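Local coordinates for protein monovalent Na+/H+ antiporter subunit D (Dietzia sp. DQ12-45-1b, PDB 7D3U) that forms part of a multi-subunit membrane complex that exchanges sodium ions for protons and resembles the antiporter-like subunits of respiratory complex I, at residues Leu146-Val158 with Leu442-Ile456. Numbering follows the deposited sequence.
Sequences LMMITRSGRASVV and LPEGLDPAHSEATGI
The interhelical turn between helices 129-146 and 157-187, a type I beta turn from Thr150 to Gly153 followed by Arg154, Ala155 and Ser156, packs against the long loop segment 442-456, where Arg154 slots between Pro448 and Gly455. The Arg154 guanidinium lies flat between them: Pro448 CB sits 3.4 Å from CZ over one face, and Gly455 CA approaches NH2 to 3.4 Å over the opposite face, toward the rim. The arginine chain bends at chi2 (68°) and is otherwise extended beyond it, carrying the group into this slot, with Ser451 OG near the guanidinium plane at its edge. NH2 forms a salt bridge with Asp468, further along the same loop. With an alanine here, Asp468 is likely to lose its cationic mate and a gap to open between Pro448 and Gly455.

One backbone bond joins the segments: Ile456 N donates to Gly153 O at 2.7 Å. Ser152 OG is modelled implausibly close to Leu446 O, so a hydrogen bond between them is doubtful. Within the turn segment, Thr150 OG1 reaches Arg154 O at 3.1 Å and ties the start of the beta turn to the residue just after it. This connection between transmembrane helices lies within the antiporter-family region shared with complex I, and Ser156 N-caps helix 157-187 through Gly159 N.

Apolar contacts complete the interface. Leu446 splits its methyls, CD2 meeting Thr150 CG2 at 3.7 Å and CD1 reaching Ser156 CB at 3.5 Å. Ile149 and Ile456 cross roughly at right angles, their CD1 atoms 3.7 Å apart, and both also pack on Leu758 of the neighbouring subunit A.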
loop_
_atom_site.group_PDB
_atom_site.type_symbol
_atom_site.label_atom_id
_atom_site.label_comp_id
_atom_site.label_asym_id
_atom_site.label_seq_id
_atom_site.Cartn_x
_atom_site.Cartn_y
_atom_site.Cartn_z
ATOM N N LEU A 146 -13.395 -3.842 -0.950
ATOM C CA LEU A 146 -12.800 -5.145 -0.688
ATOM C C LEU A 146 -12.205 -5.241 0.708
ATOM O O LEU A 146 -12.020 -6.353 1.212
ATOM C CB LEU A 146 -11.723 -5.452 -1.728
ATOM C CG LEU A 146 -12.209 -5.779 -3.138
ATOM C CD1 LEU A 146 -11.032 -6.058 -4.050
ATOM C CD2 LEU A 146 -13.152 -6.960 -3.103
ATOM N N MET A 147 -11.902 -4.110 1.344
ATOM C CA MET A 147 -11.380 -4.142 2.703
ATOM C C MET A 147 -12.436 -4.531 3.726
ATOM O O MET A 147 -12.080 -4.867 4.860
ATOM C CB MET A 147 -10.779 -2.786 3.069
ATOM C CG MET A 147 -9.584 -2.399 2.222
ATOM S SD MET A 147 -8.835 -0.850 2.742
ATOM C CE MET A 147 -8.237 -1.308 4.365
ATOM N N MET A 148 -13.716 -4.490 3.358
ATOM C CA MET A 148 -14.785 -4.942 4.235
ATOM C C MET A 148 -15.192 -6.385 3.981
ATOM O O MET A 148 -15.801 -7.003 4.859
ATOM C CB MET A 148 -16.015 -4.041 4.082
ATOM C CG MET A 148 -15.769 -2.585 4.434
ATOM S SD MET A 148 -16.088 -2.212 6.167
ATOM C CE MET A 148 -14.436 -2.333 6.842
ATOM N N ILE A 149 -14.875 -6.929 2.808
ATOM C CA ILE A 149 -15.171 -8.326 2.515
ATOM C C ILE A 149 -14.264 -9.206 3.362
ATOM O O ILE A 149 -13.036 -9.162 3.234
ATOM C CB ILE A 149 -14.993 -8.624 1.023
ATOM C CG1 ILE A 149 -15.989 -7.818 0.193
ATOM C CG2 ILE A 149 -15.165 -10.106 0.759
ATOM C CD1 ILE A 149 -17.420 -8.180 0.458
ATOM N N THR A 150 -14.865 -10.011 4.232
ATOM C CA THR A 150 -14.119 -10.902 5.103
ATOM C C THR A 150 -14.636 -12.324 4.932
ATOM O O THR A 150 -15.721 -12.551 4.393
ATOM C CB THR A 150 -14.226 -10.473 6.569
ATOM O OG1 THR A 150 -13.678 -9.158 6.718
ATOM C CG2 THR A 150 -13.448 -11.424 7.457
ATOM N N ARG A 151 -13.833 -13.283 5.397
ATOM C CA ARG A 151 -14.217 -14.687 5.303
ATOM C C ARG A 151 -15.514 -14.967 6.050
ATOM O O ARG A 151 -16.297 -15.827 5.632
ATOM C CB ARG A 151 -13.085 -15.565 5.838
ATOM C CG ARG A 151 -13.458 -17.017 6.076
ATOM C CD ARG A 151 -12.274 -17.821 6.590
ATOM N NE ARG A 151 -11.897 -17.453 7.951
ATOM C CZ ARG A 151 -10.914 -16.612 8.254
ATOM N NH1 ARG A 151 -10.640 -16.336 9.521
ATOM N NH2 ARG A 151 -10.202 -16.046 7.290
ATOM N N SER A 152 -15.770 -14.245 7.138
ATOM C CA SER A 152 -16.967 -14.450 7.939
ATOM C C SER A 152 -18.092 -13.488 7.598
ATOM O O SER A 152 -19.164 -13.578 8.205
ATOM C CB SER A 152 -16.634 -14.320 9.426
ATOM O OG SER A 152 -16.094 -13.042 9.709
ATOM N N GLY A 153 -17.882 -12.572 6.659
ATOM C CA GLY A 153 -18.912 -11.633 6.277
ATOM C C GLY A 153 -19.112 -10.474 7.226
ATOM O O GLY A 153 -20.050 -9.695 7.030
ATOM N N ARG A 154 -18.276 -10.336 8.245
ATOM C CA ARG A 154 -18.363 -9.247 9.205
ATOM C C ARG A 154 -17.114 -8.376 9.114
ATOM O O ARG A 154 -16.238 -8.588 8.276
ATOM C CB ARG A 154 -18.547 -9.784 10.626
ATOM C CG ARG A 154 -19.987 -9.823 11.092
ATOM C CD ARG A 154 -20.789 -10.858 10.330
ATOM N NE ARG A 154 -22.036 -11.181 11.013
ATOM C CZ ARG A 154 -22.922 -12.065 10.569
ATOM N NH1 ARG A 154 -24.030 -12.298 11.256
ATOM N NH2 ARG A 154 -22.699 -12.719 9.440
ATOM N N ALA A 155 -17.047 -7.384 9.996
ATOM C CA ALA A 155 -15.891 -6.506 10.085
ATOM C C ALA A 155 -15.767 -6.019 11.519
ATOM O O ALA A 155 -16.766 -5.870 12.226
ATOM C CB ALA A 155 -16.001 -5.321 9.121
ATOM N N SER A 156 -14.532 -5.784 11.943
ATOM C CA SER A 156 -14.250 -5.399 13.314
ATOM C C SER A 156 -13.944 -3.908 13.398
ATOM O O SER A 156 -13.846 -3.204 12.392
ATOM C CB SER A 156 -13.089 -6.220 13.868
ATOM O OG SER A 156 -11.895 -5.950 13.157
ATOM N N VAL A 157 -13.789 -3.426 14.633
ATOM C CA VAL A 157 -13.360 -2.050 14.841
ATOM C C VAL A 157 -11.953 -1.848 14.303
ATOM O O VAL A 157 -11.627 -0.781 13.772
ATOM C CB VAL A 157 -13.456 -1.689 16.333
ATOM C CG1 VAL A 157 -12.992 -0.264 16.569
ATOM C CG2 VAL A 157 -14.876 -1.883 16.829
ATOM N N VAL A 158 -11.102 -2.868 14.415
ATOM C CA VAL A 158 -9.747 -2.769 13.887
ATOM C C VAL A 158 -9.769 -2.740 12.365
ATOM O O VAL A 158 -9.064 -1.943 11.733
ATOM C CB VAL A 158 -8.889 -3.928 14.417
ATOM C CG1 VAL A 158 -7.484 -3.840 13.866
ATOM C CG2 VAL A 158 -8.874 -3.919 15.927
ATOM N N LEU A 442 -11.278 -17.283 13.877
ATOM C CA LEU A 442 -11.811 -15.940 13.704
ATOM C C LEU A 442 -11.706 -15.185 15.022
ATOM O O LEU A 442 -12.273 -15.619 16.033
ATOM C CB LEU A 442 -13.262 -15.992 13.226
ATOM C CG LEU A 442 -13.481 -16.163 11.723
ATOM C CD1 LEU A 442 -14.864 -16.725 11.453
ATOM C CD2 LEU A 442 -13.290 -14.841 11.003
ATOM N N PRO A 443 -10.987 -14.067 15.058
ATOM C CA PRO A 443 -10.865 -13.320 16.312
ATOM C C PRO A 443 -12.211 -12.783 16.762
ATOM O O PRO A 443 -13.129 -12.593 15.961
ATOM C CB PRO A 443 -9.903 -12.183 15.958
ATOM C CG PRO A 443 -10.018 -12.033 14.481
ATOM C CD PRO A 443 -10.284 -13.407 13.945
ATOM N N GLU A 444 -12.316 -12.528 18.059
ATOM C CA GLU A 444 -13.570 -12.056 18.640
ATOM C C GLU A 444 -13.842 -10.647 18.129
ATOM O O GLU A 444 -13.213 -9.679 18.561
ATOM C CB GLU A 444 -13.495 -12.094 20.162
ATOM C CG GLU A 444 -14.844 -12.217 20.845
ATOM C CD GLU A 444 -15.440 -10.875 21.203
ATOM O OE1 GLU A 444 -16.656 -10.823 21.481
ATOM O OE2 GLU A 444 -14.695 -9.873 21.214
ATOM N N GLY A 445 -14.795 -10.529 17.214
ATOM C CA GLY A 445 -15.069 -9.265 16.560
ATOM C C GLY A 445 -15.374 -9.444 15.090
ATOM O O GLY A 445 -16.023 -8.595 14.475
ATOM N N LEU A 446 -14.896 -10.544 14.510
ATOM C CA LEU A 446 -15.180 -10.877 13.124
ATOM C C LEU A 446 -16.114 -12.065 12.976
ATOM O O LEU A 446 -16.588 -12.318 11.865
ATOM C CB LEU A 446 -13.881 -11.180 12.359
ATOM C CG LEU A 446 -12.989 -10.024 11.907
ATOM C CD1 LEU A 446 -12.167 -9.501 13.066
ATOM C CD2 LEU A 446 -12.080 -10.474 10.786
ATOM N N ASP A 447 -16.391 -12.794 14.052
ATOM C CA ASP A 447 -17.188 -14.003 13.911
ATOM C C ASP A 447 -18.673 -13.672 14.028
ATOM O O ASP A 447 -19.053 -12.778 14.786
ATOM C CB ASP A 447 -16.797 -15.030 14.971
ATOM C CG ASP A 447 -16.912 -14.485 16.375
ATOM O OD1 ASP A 447 -16.765 -13.259 16.549
ATOM O OD2 ASP A 447 -17.143 -15.284 17.307
ATOM N N PRO A 448 -19.535 -14.374 13.288
ATOM C CA PRO A 448 -20.973 -14.078 13.284
ATOM C C PRO A 448 -21.709 -14.594 14.518
ATOM O O PRO A 448 -22.786 -15.186 14.422
ATOM C CB PRO A 448 -21.456 -14.777 12.010
ATOM C CG PRO A 448 -20.519 -15.914 11.849
ATOM C CD PRO A 448 -19.184 -15.414 12.305
ATOM N N ALA A 449 -21.120 -14.368 15.690
ATOM C CA ALA A 449 -21.775 -14.702 16.949
ATOM C C ALA A 449 -21.637 -13.632 18.019
ATOM O O ALA A 449 -22.401 -13.664 18.989
ATOM C CB ALA A 449 -21.234 -16.027 17.498
ATOM N N HIS A 450 -20.716 -12.681 17.885
ATOM C CA HIS A 450 -20.539 -11.591 18.834
ATOM C C HIS A 450 -20.580 -10.251 18.120
ATOM O O HIS A 450 -19.813 -9.336 18.430
ATOM C CB HIS A 450 -19.236 -11.752 19.613
ATOM C CG HIS A 450 -19.177 -12.999 20.432
ATOM N ND1 HIS A 450 -20.303 -13.587 20.964
ATOM C CD2 HIS A 450 -18.134 -13.770 20.816
ATOM C CE1 HIS A 450 -19.956 -14.668 21.640
ATOM N NE2 HIS A 450 -18.645 -14.802 21.566
ATOM N N SER A 451 -21.478 -10.116 17.148
ATOM C CA SER A 451 -21.612 -8.879 16.389
ATOM C C SER A 451 -23.068 -8.694 16.001
ATOM O O SER A 451 -23.681 -9.606 15.438
ATOM C CB SER A 451 -20.728 -8.898 15.137
ATOM O OG SER A 451 -21.384 -9.578 14.083
ATOM N N GLU A 452 -23.615 -7.517 16.296
ATOM C CA GLU A 452 -25.019 -7.233 16.024
ATOM C C GLU A 452 -25.300 -6.956 14.553
ATOM O O GLU A 452 -26.458 -6.715 14.199
ATOM C CB GLU A 452 -25.484 -6.044 16.868
ATOM C CG GLU A 452 -24.443 -4.947 17.010
ATOM C CD GLU A 452 -24.904 -3.817 17.910
ATOM O OE1 GLU A 452 -25.681 -4.084 18.850
ATOM O OE2 GLU A 452 -24.489 -2.662 17.676
ATOM N N ALA A 453 -24.284 -6.990 13.695
ATOM C CA ALA A 453 -24.483 -6.724 12.282
ATOM C C ALA A 453 -25.271 -7.856 11.629
ATOM O O ALA A 453 -25.483 -8.924 12.208
ATOM C CB ALA A 453 -23.141 -6.542 11.578
ATOM N N THR A 454 -25.709 -7.608 10.398
ATOM C CA THR A 454 -26.435 -8.607 9.629
ATOM C C THR A 454 -25.529 -9.433 8.731
ATOM O O THR A 454 -25.997 -10.410 8.137
ATOM C CB THR A 454 -27.514 -7.937 8.777
ATOM O OG1 THR A 454 -26.904 -6.990 7.893
ATOM C CG2 THR A 454 -28.518 -7.224 9.662
ATOM N N GLY A 455 -24.256 -9.068 8.616
ATOM C CA GLY A 455 -23.314 -9.832 7.824
ATOM C C GLY A 455 -23.477 -9.624 6.336
ATOM O O GLY A 455 -24.584 -9.367 5.856
ATOM N N ILE A 456 -22.385 -9.729 5.595
ATOM C CA ILE A 456 -22.464 -9.602 4.137
ATOM C C ILE A 456 -23.112 -10.858 3.566
ATOM O O ILE A 456 -22.693 -11.976 3.912
ATOM C CB ILE A 456 -21.073 -9.380 3.548
ATOM C CG1 ILE A 456 -20.408 -8.175 4.211
ATOM C CG2 ILE A 456 -21.157 -9.172 2.051
ATOM C CD1 ILE A 456 -19.007 -7.914 3.735
#